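Local structure of oxidoreductase (Azotobacter vinelandii, 7D5M) at residues G4-A9 with R35-A40; P180-N185 with K235-L240. The protein binds NAD and is probably an NAD-dependent oxidoreductase related to inositol dehydrogenase, of the Gfo/Idh/MocA family. All coordinates share one frame; numbering follows the deposited sequence.

How the contacts relate
Contact 1 and contact 2 follow one another along the chain and share no segment; their centres lie about 42 Å apart, on opposite sides of the chain's centre, and their nearest atoms stay about 25 Å from each other. Contact 1 belongs to the nucleotide-binding half: 4-9 leads into strand 12-16 of the parallel sheet, and 35-40 runs from helix 26-34 into strand 39-45, the neighbouring strand, outermost within this chain. Contact 2 belongs to the C-terminal alpha/beta half, where it joins two loops that follow strands 165-173 and 223-231 of the large mixed sheet. Contact 1 lies at a subunit interface, away from the annotated sites; contact 2 lies on the surface, with the V181 side chain about 12 Å from the bound NAD.

Contact 1. Residues G4-A9 with R35-A40; sequences GSKRIA and RDQSFA
Q37 reaches across to the backbone of 4-9, where its NE2 gives a hydrogen bond to G4 O at 3.2 Å, with the acceptor close to the amide plane. Q37 CG stands anti to the carbonyl carbon (chi1 -47°) and the chain is extended beyond it; its side chain crosses that of K6 at a slant, with K6 CB 3.7 Å from Q37 NE2. The same nitrogen also donates to Q59 O of the second subunit, so two carbonyls hold the amide in its orientation. G4 packs its CA against D36 OD1 at 3.8 Å, and I8 CD1 comes to 3.7 Å from S38 O.

Waters bridge the two segments: one joins the backbones, donating to I8 O and to Q37 O, the second bond being 3.1 Å. Another joins side chains, accepting from R7 NE, in the guanidinium plane, and donating to D36 OD2.

Further out, R320 forms a salt bridge with D36 OD2, Y27 OH of the second subunit is hydrogen-bonded to D36 OD1, and the R7 guanidinium makes a cation-pi contact with Y338 of helix 329-349. The arrangement packs the N-terminal lead-in against the turn between the first helix and second strand of a Rossmann fold, at a subunit interface.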
loop_
_atom_site.group_PDB
_atom_site.type_symbol
_atom_site.label_atom_id
_atom_site.label_comp_id
_atom_site.label_asym_id
_atom_site.label_seq_id
_atom_site.Cartn_x
_atom_site.Cartn_y
_atom_site.Cartn_z
ATOM N N GLY A 4 15.060 -11.442 -27.809
ATOM C CA GLY A 4 14.670 -12.740 -28.392
ATOM C C GLY A 4 15.738 -13.323 -29.301
ATOM O O GLY A 4 15.511 -14.403 -29.875
ATOM N N SER A 5 16.872 -12.646 -29.443
ATOM C CA SER A 5 18.013 -13.129 -30.253
ATOM C C SER A 5 18.516 -14.434 -29.630
ATOM O O SER A 5 18.485 -14.568 -28.372
ATOM C CB SER A 5 19.078 -12.077 -30.355
ATOM O OG SER A 5 19.644 -11.843 -29.084
ATOM N N LYS A 6 18.954 -15.383 -30.451
ATOM C CA LYS A 6 19.393 -16.695 -29.918
ATOM C C LYS A 6 20.630 -16.499 -29.033
ATOM O O LYS A 6 21.458 -15.614 -29.300
ATOM C CB LYS A 6 19.624 -17.706 -31.040
ATOM C CG LYS A 6 20.773 -17.408 -31.982
ATOM C CD LYS A 6 20.958 -18.515 -33.018
ATOM C CE LYS A 6 19.790 -18.645 -33.970
ATOM N NZ LYS A 6 19.841 -19.921 -34.721
ATOM N N ARG A 7 20.737 -17.306 -27.989
ATOM C CA ARG A 7 21.897 -17.308 -27.066
ATOM C C ARG A 7 22.782 -18.526 -27.305
ATOM O O ARG A 7 23.900 -18.522 -26.817
ATOM C CB ARG A 7 21.372 -17.375 -25.646
ATOM C CG ARG A 7 20.341 -16.304 -25.371
ATOM C CD ARG A 7 20.572 -15.942 -23.946
ATOM N NE ARG A 7 19.624 -14.965 -23.468
ATOM C CZ ARG A 7 19.972 -13.831 -22.890
ATOM N NH1 ARG A 7 21.254 -13.528 -22.713
ATOM N NH2 ARG A 7 19.027 -13.012 -22.488
ATOM N N ILE A 8 22.231 -19.543 -27.954
ATOM C CA ILE A 8 22.943 -20.775 -28.377
ATOM C C ILE A 8 22.537 -21.012 -29.830
ATOM O O ILE A 8 21.486 -20.468 -30.232
ATOM C CB ILE A 8 22.606 -21.947 -27.431
ATOM C CG1 ILE A 8 21.124 -22.328 -27.481
ATOM C CG2 ILE A 8 23.032 -21.611 -26.007
ATOM C CD1 ILE A 8 20.791 -23.579 -26.702
ATOM N N ALA A 9 23.350 -21.757 -30.585
ATOM C CA ALA A 9 23.221 -21.940 -32.052
ATOM C C ALA A 9 21.872 -22.576 -32.396
ATOM O O ALA A 9 21.228 -22.123 -33.369
ATOM C CB ALA A 9 24.350 -22.787 -32.576
ATOM N N ARG A 35 10.610 -20.348 -24.838
ATOM C CA ARG A 35 10.794 -18.905 -25.089
ATOM C C ARG A 35 12.196 -18.647 -25.644
ATOM O O ARG A 35 13.169 -19.290 -25.180
ATOM C CB ARG A 35 10.561 -18.120 -23.803
ATOM C CG ARG A 35 10.285 -16.647 -24.049
ATOM C CD ARG A 35 10.015 -15.993 -22.715
ATOM N NE ARG A 35 9.434 -14.672 -22.842
ATOM C CZ ARG A 35 8.947 -13.975 -21.824
ATOM N NH1 ARG A 35 9.042 -14.453 -20.596
ATOM N NH2 ARG A 35 8.438 -12.773 -22.028
ATOM N N ASP A 36 12.295 -17.751 -26.631
ATOM C CA ASP A 36 13.593 -17.192 -27.099
ATOM C C ASP A 36 14.508 -18.300 -27.631
ATOM O O ASP A 36 15.734 -18.165 -27.500
ATOM C CB ASP A 36 14.315 -16.426 -25.988
ATOM C CG ASP A 36 13.462 -15.363 -25.324
ATOM O OD1 ASP A 36 12.579 -14.815 -26.008
ATOM O OD2 ASP A 36 13.687 -15.098 -24.122
ATOM N N GLN A 37 13.937 -19.354 -28.202
ATOM C CA GLN A 37 14.706 -20.392 -28.933
ATOM C C GLN A 37 15.642 -21.137 -27.965
ATOM O O GLN A 37 16.719 -21.576 -28.426
ATOM C CB GLN A 37 15.526 -19.749 -30.062
ATOM C CG GLN A 37 14.753 -18.756 -30.929
ATOM C CD GLN A 37 15.619 -18.153 -32.012
ATOM O OE1 GLN A 37 15.915 -18.794 -33.016
ATOM N NE2 GLN A 37 16.049 -16.915 -31.810
ATOM N N SER A 38 15.292 -21.293 -26.679
ATOM C CA SER A 38 16.178 -21.967 -25.685
ATOM C C SER A 38 16.112 -23.490 -25.854
ATOM O O SER A 38 17.181 -24.144 -26.000
ATOM C CB SER A 38 15.839 -21.572 -24.267
ATOM O OG SER A 38 16.227 -20.224 -24.021
ATOM N N PHE A 39 14.901 -24.034 -25.814
ATOM C CA PHE A 39 14.606 -25.483 -25.909
ATOM C C PHE A 39 13.538 -25.708 -26.978
ATOM O O PHE A 39 12.714 -24.798 -27.243
ATOM C CB PHE A 39 14.111 -26.034 -24.565
ATOM C CG PHE A 39 15.118 -25.999 -23.452
ATOM C CD1 PHE A 39 15.363 -24.833 -22.750
ATOM C CD2 PHE A 39 15.846 -27.133 -23.122
ATOM C CE1 PHE A 39 16.299 -24.809 -21.731
ATOM C CE2 PHE A 39 16.773 -27.107 -22.089
ATOM C CZ PHE A 39 17.009 -25.940 -21.406
ATOM N N ALA A 40 13.539 -26.908 -27.562
ATOM C CA ALA A 40 12.484 -27.414 -28.463
ATOM C C ALA A 40 11.903 -28.690 -27.852
ATOM O O ALA A 40 12.677 -29.643 -27.619
ATOM C CB ALA A 40 13.049 -27.666 -29.839
HETATM O O HOH W 1 16.925 -15.332 -24.050
HETATM O O HOH W 2 18.913 -19.352 -27.261
HETATM O O HOH W 3 18.837 -21.421 -30.626
#

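Contact 2. Residues P180-N185 with K235-L240; sequences PVEGQN and KSRAPL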
loop_
_atom_site.group_PDB
_atom_site.type_symbol
_atom_site.label_atom_id
_atom_site.label_comp_id
_atom_site.label_asym_id
_atom_site.label_seq_id
_atom_site.Cartn_x
_atom_site.Cartn_y
_atom_site.Cartn_z
ATOM N N PRO A 180 -9.348 -28.766 4.614
ATOM C CA PRO A 180 -8.829 -30.014 4.043
ATOM C C PRO A 180 -9.196 -30.228 2.564
ATOM O O PRO A 180 -9.984 -31.111 2.255
ATOM C CB PRO A 180 -9.462 -31.087 4.946
ATOM C CG PRO A 180 -10.766 -30.467 5.402
ATOM C CD PRO A 180 -10.470 -28.989 5.539
ATOM N N VAL A 181 -8.575 -29.458 1.668
ATOM C CA VAL A 181 -8.907 -29.436 0.210
ATOM C C VAL A 181 -8.356 -30.701 -0.473
ATOM O O VAL A 181 -8.773 -30.972 -1.628
ATOM C CB VAL A 181 -8.423 -28.132 -0.459
ATOM C CG1 VAL A 181 -9.120 -26.913 0.137
ATOM C CG2 VAL A 181 -6.913 -27.965 -0.385
ATOM N N GLU A 182 -7.466 -31.447 0.201
ATOM C CA GLU A 182 -6.962 -32.791 -0.221
ATOM C C GLU A 182 -8.114 -33.692 -0.681
ATOM O O GLU A 182 -7.862 -34.598 -1.498
ATOM C CB GLU A 182 -6.343 -33.596 0.926
ATOM C CG GLU A 182 -5.190 -32.931 1.631
ATOM C CD GLU A 182 -5.596 -32.094 2.827
ATOM O OE1 GLU A 182 -5.309 -32.505 3.973
ATOM O OE2 GLU A 182 -6.165 -31.028 2.596
ATOM N N GLY A 183 -9.298 -33.517 -0.083
ATOM C CA GLY A 183 -10.508 -34.303 -0.390
ATOM C C GLY A 183 -10.919 -34.197 -1.850
ATOM O O GLY A 183 -11.496 -35.174 -2.367
ATOM N N GLN A 184 -10.651 -33.054 -2.498
ATOM C CA GLN A 184 -11.164 -32.734 -3.861
ATOM C C GLN A 184 -10.015 -32.465 -4.845
ATOM O O GLN A 184 -10.279 -32.532 -6.059
ATOM C CB GLN A 184 -12.100 -31.522 -3.804
ATOM C CG GLN A 184 -13.334 -31.730 -2.932
ATOM C CD GLN A 184 -13.090 -31.510 -1.454
ATOM O OE1 GLN A 184 -12.540 -30.491 -1.032
ATOM N NE2 GLN A 184 -13.526 -32.464 -0.644
ATOM N N ASN A 185 -8.802 -32.173 -4.358
ATOM C CA ASN A 185 -7.684 -31.634 -5.181
ATOM C C ASN A 185 -6.505 -32.615 -5.163
ATOM O O ASN A 185 -5.894 -32.772 -4.094
ATOM C CB ASN A 185 -7.271 -30.246 -4.685
ATOM C CG ASN A 185 -6.207 -29.601 -5.550
ATOM O OD1 ASN A 185 -5.019 -29.879 -5.397
ATOM N ND2 ASN A 185 -6.625 -28.730 -6.454
ATOM N N LYS A 235 -5.510 -31.866 11.173
ATOM C CA LYS A 235 -4.939 -32.966 11.997
ATOM C C LYS A 235 -4.610 -34.187 11.133
ATOM O O LYS A 235 -3.593 -34.851 11.434
ATOM C CB LYS A 235 -5.929 -33.359 13.094
ATOM C CG LYS A 235 -6.312 -32.234 14.037
ATOM C CD LYS A 235 -5.186 -31.837 14.956
ATOM C CE LYS A 235 -5.640 -31.174 16.245
ATOM N NZ LYS A 235 -6.965 -31.650 16.712
ATOM N N SER A 236 -5.419 -34.447 10.098
ATOM C CA SER A 236 -5.313 -35.626 9.195
ATOM C C SER A 236 -3.983 -35.617 8.423
ATOM O O SER A 236 -3.614 -36.673 7.874
ATOM C CB SER A 236 -6.485 -35.681 8.245
ATOM O OG SER A 236 -6.514 -34.537 7.407
ATOM N N ARG A 237 -3.283 -34.478 8.361
ATOM C CA ARG A 237 -1.996 -34.365 7.618
ATOM C C ARG A 237 -0.836 -34.940 8.437
ATOM O O ARG A 237 0.183 -35.309 7.825
ATOM C CB ARG A 237 -1.725 -32.907 7.241
ATOM C CG ARG A 237 -2.757 -32.345 6.277
ATOM C CD ARG A 237 -2.586 -30.866 5.986
ATOM N NE ARG A 237 -3.652 -30.438 5.099
ATOM C CZ ARG A 237 -4.123 -29.197 4.976
ATOM N NH1 ARG A 237 -3.618 -28.198 5.686
ATOM N NH2 ARG A 237 -5.121 -28.970 4.140
ATOM N N ALA A 238 -0.972 -35.025 9.764
ATOM C CA ALA A 238 0.084 -35.526 10.668
ATOM C C ALA A 238 0.607 -36.855 10.127
ATOM O O ALA A 238 -0.186 -37.695 9.711
ATOM C CB ALA A 238 -0.450 -35.667 12.075
ATOM N N PRO A 239 1.937 -37.099 10.122
ATOM C CA PRO A 239 2.924 -36.188 10.715
ATOM C C PRO A 239 3.424 -35.011 9.854
ATOM O O PRO A 239 4.297 -34.286 10.324
ATOM C CB PRO A 239 4.107 -37.142 10.943
ATOM C CG PRO A 239 4.039 -38.052 9.747
ATOM C CD PRO A 239 2.558 -38.327 9.589
ATOM N N LEU A 240 2.896 -34.844 8.633
ATOM C CA LEU A 240 3.336 -33.766 7.710
ATOM C C LEU A 240 2.721 -32.447 8.186
ATOM O O LEU A 240 1.523 -32.428 8.531
ATOM C CB LEU A 240 2.955 -34.096 6.266
ATOM C CG LEU A 240 3.969 -34.957 5.506
ATOM C CD1 LEU A 240 4.463 -36.108 6.350
ATOM C CD2 LEU A 240 3.396 -35.457 4.190
HETATM O O HOH W 4 -5.240 -34.875 5.151
#
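R237 and E182 carry this contact, a bidentate salt bridge between two loops of the C-terminal alpha/beta domain, each loop holding a short 3-10 turn. The arginine grips side-on, with NE and NH2 each taking one carboxylate oxygen. R237 NH2 to E182 OE2 measures 2.8 Å and is almost straight (177° at the hydrogen), while NE reaches OE1 at 2.9 Å and is more bent.

Both oxygens lie near the guanidinium plane, yet the two flat groups are not coplanar: they are turned 46° apart, and the donors come in from above the carboxylate plane. The glutamate chain bends at chi2 (91°) to bring its carboxylate to the arginine. R237 is extended from CG to NE, and its CG lies 3.4 Å from E182 OE1. P180 contributes its CA, 3.9 Å from R237 NH2.

Beyond the two segments, but within the same two loops, R237 NH1 makes a salt bridge with D242 OD2 and a hydrogen bond to H177 O. The side chains of both R237 and E182 also touch V192. The guanidinium of R237, a buried residue, thus has two acids as partners, E182 and D242, which would be expected to favour its charged form. An alanine in place of this arginine would probably leave the carboxylates of E182 and D242 without their shared cation and the E182 side chain freer to turn.

S236 joins through a water, which donates to E182 OE1 at 2.6 Å and lies equally close, 2.6 Å, to S236 OG.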